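Local coordinates for iron-chelator utilization protein (Thermobifida fusca TM51, PDB 4YHB) that binds flavin-adenine dinucleotide and, as a siderophore-interacting oxidoreductase, probably reduces the iron carried by siderophores so that the metal can be released, at residues A178-L183 with W193-G198. Numbering follows the deposited sequence.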
loop_
_atom_site.group_PDB
_atom_site.type_symbol
_atom_site.label_atom_id
_atom_site.label_comp_id
_atom_site.label_asym_id
_atom_site.label_seq_id
_atom_site.Cartn_x
_atom_site.Cartn_y
_atom_site.Cartn_z
ATOM N N ALA A 178 -5.296 -14.867 12.509
ATOM C CA ALA A 178 -3.943 -14.592 12.990
ATOM C C ALA A 178 -3.325 -13.399 12.284
ATOM O O ALA A 178 -2.271 -12.911 12.688
ATOM C CB ALA A 178 -3.049 -15.818 12.813
ATOM N N GLU A 179 -3.975 -12.940 11.220
ATOM C CA GLU A 179 -3.449 -11.842 10.420
ATOM C C GLU A 179 -4.048 -10.491 10.807
ATOM O O GLU A 179 -3.683 -9.464 10.237
ATOM C CB GLU A 179 -3.690 -12.116 8.935
ATOM C CG GLU A 179 -2.963 -13.351 8.424
ATOM C CD GLU A 179 -1.444 -13.221 8.527
ATOM O OE1 GLU A 179 -0.899 -12.105 8.309
ATOM O OE2 GLU A 179 -0.793 -14.241 8.818
ATOM N N GLU A 180 -4.972 -10.489 11.764
ATOM C CA GLU A 180 -5.551 -9.238 12.260
ATOM C C GLU A 180 -4.493 -8.401 12.963
ATOM O O GLU A 180 -3.598 -8.942 13.603
ATOM C CB GLU A 180 -6.719 -9.526 13.209
ATOM C CG GLU A 180 -7.851 -10.235 12.503
ATOM C CD GLU A 180 -9.006 -10.610 13.418
ATOM O OE1 GLU A 180 -9.015 -10.183 14.587
ATOM O OE2 GLU A 180 -9.915 -11.326 12.949
ATOM N N GLN A 181 -4.596 -7.083 12.830
ATOM C CA GLN A 181 -3.675 -6.164 13.483
ATOM C C GLN A 181 -4.410 -5.288 14.487
ATOM O O GLN A 181 -5.604 -5.052 14.354
ATOM C CB GLN A 181 -2.960 -5.285 12.440
ATOM C CG GLN A 181 -2.223 -6.078 11.371
ATOM C CD GLN A 181 -1.467 -5.178 10.394
ATOM O OE1 GLN A 181 -1.288 -3.989 10.644
ATOM N NE2 GLN A 181 -1.023 -5.746 9.284
ATOM N N GLU A 182 -3.693 -4.813 15.496
ATOM C CA GLU A 182 -4.232 -3.836 16.424
ATOM C C GLU A 182 -3.895 -2.447 15.911
ATOM O O GLU A 182 -2.730 -2.078 15.845
ATOM C CB GLU A 182 -3.665 -4.050 17.829
ATOM C CG GLU A 182 -3.870 -5.464 18.341
ATOM C CD GLU A 182 -3.376 -5.658 19.762
ATOM O OE1 GLU A 182 -2.436 -4.941 20.177
ATOM O OE2 GLU A 182 -3.931 -6.533 20.463
ATOM N N LEU A 183 -4.923 -1.695 15.537
ATOM C CA LEU A 183 -4.744 -0.387 14.919
ATOM C C LEU A 183 -5.123 0.756 15.857
ATOM O O LEU A 183 -6.075 0.642 16.632
ATOM C CB LEU A 183 -5.576 -0.307 13.638
ATOM C CG LEU A 183 -5.236 -1.318 12.538
ATOM C CD1 LEU A 183 -6.168 -1.136 11.354
ATOM C CD2 LEU A 183 -3.777 -1.157 12.098
ATOM N N TRP A 193 -12.621 -7.478 10.240
ATOM C CA TRP A 193 -11.646 -8.311 9.574
ATOM C C TRP A 193 -12.382 -9.458 8.899
ATOM O O TRP A 193 -13.103 -10.222 9.550
ATOM C CB TRP A 193 -10.599 -8.818 10.575
ATOM C CG TRP A 193 -9.833 -7.700 11.227
ATOM C CD1 TRP A 193 -10.140 -7.061 12.401
ATOM C CD2 TRP A 193 -8.632 -7.078 10.735
ATOM N NE1 TRP A 193 -9.205 -6.080 12.663
ATOM C CE2 TRP A 193 -8.273 -6.073 11.660
ATOM C CE3 TRP A 193 -7.833 -7.276 9.605
ATOM C CZ2 TRP A 193 -7.146 -5.272 11.486
ATOM C CZ3 TRP A 193 -6.713 -6.483 9.439
ATOM C CH2 TRP A 193 -6.383 -5.491 10.374
ATOM N N LEU A 194 -12.217 -9.566 7.588
ATOM C CA LEU A 194 -12.818 -10.660 6.832
ATOM C C LEU A 194 -11.759 -11.708 6.512
ATOM O O LEU A 194 -10.657 -11.376 6.072
ATOM C CB LEU A 194 -13.451 -10.128 5.548
ATOM C CG LEU A 194 -14.475 -9.020 5.787
ATOM C CD1 LEU A 194 -14.744 -8.291 4.475
ATOM C CD2 LEU A 194 -15.761 -9.609 6.389
ATOM N N HIS A 195 -12.097 -12.969 6.727
ATOM C CA HIS A 195 -11.120 -14.049 6.620
ATOM C C HIS A 195 -11.381 -14.945 5.420
ATOM O O HIS A 195 -12.483 -15.467 5.254
ATOM C CB HIS A 195 -11.126 -14.897 7.901
ATOM C CG HIS A 195 -11.027 -14.093 9.159
ATOM N ND1 HIS A 195 -11.730 -14.408 10.301
ATOM C CD2 HIS A 195 -10.289 -12.999 9.463
ATOM C CE1 HIS A 195 -11.436 -13.538 11.252
ATOM N NE2 HIS A 195 -10.565 -12.670 10.767
ATOM N N ARG A 196 -10.355 -15.150 4.600
ATOM C CA ARG A 196 -10.461 -16.055 3.459
ATOM C C ARG A 196 -10.566 -17.521 3.874
ATOM O O ARG A 196 -11.100 -18.337 3.121
ATOM C CB ARG A 196 -9.267 -15.877 2.528
ATOM C CG ARG A 196 -9.330 -14.594 1.692
ATOM C CD ARG A 196 -8.304 -14.650 0.565
ATOM N NE ARG A 196 -6.949 -14.779 1.088
ATOM C CZ ARG A 196 -6.175 -13.745 1.410
ATOM N NH1 ARG A 196 -6.623 -12.504 1.264
ATOM N NH2 ARG A 196 -4.953 -13.952 1.878
ATOM N N ASN A 197 -10.046 -17.850 5.054
ATOM C CA ASN A 197 -10.162 -19.204 5.617
ATOM C C ASN A 197 -9.912 -20.345 4.618
ATOM O O ASN A 197 -10.703 -21.292 4.526
ATOM C CB ASN A 197 -11.543 -19.376 6.256
ATOM C CG ASN A 197 -11.716 -18.510 7.474
ATOM O OD1 ASN A 197 -10.725 -18.096 8.088
ATOM N ND2 ASN A 197 -12.965 -18.229 7.849
ATOM N N GLY A 198 -8.821 -20.243 3.861
ATOM C CA GLY A 198 -8.431 -21.304 2.947
ATOM C C GLY A 198 -8.524 -20.924 1.483
ATOM O O GLY A 198 -7.828 -21.503 0.647
#
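Glu180 lies over one face of the Trp193 indole and reaches on to His195. Its CG makes a CH-pi contact with the five-membered ring, 3.8 Å from the centroid and 25° off the ring normal. The carboxylate is turned only 15° from the indole plane. The Glu180 chain is extended beyond CG, which keeps CD near CB and CG of Trp193, and OE2 makes the step to the imidazole. There NE2 of His195 donates to OE2 of Glu180 at 2.6 Å, with an N-H...O angle of 140°. In this His-carboxylate hydrogen bond the oxygen uses its anti lone pair and lies nearly in the imidazole plane. The bond is short but bent, and the negative carboxylate would probably favour a protonated histidine.

The tight part is the indole face. Beside Glu180, the backbone N of Gln181 sits 3.3 Å above the ring plane, toward the rim. CZ2 of Trp193 also comes within 3.3 Å of Gln181 O. Packing is looser toward Leu183, whose CD1 stays 4.3 Å from CZ2 of Trp193. The Glu180–His195 end is partly open to solvent. An alanine in place of Trp193 would probably open a gap beneath the loop and cost Glu180 CG its CH-pi partner.

The contact lays the loop after strand 167-174 back over strand 190-195, at the edge of the parallel sheet. Trp193 also meets Phe172 and Val174 of strand 167-174 and Leu152 of helix 152-161. Gln181 touches Met32 and Arg34 on strand 32-38 of the barrel, and Glu179 bridges to Arg31, consistent with a place at the domain interface.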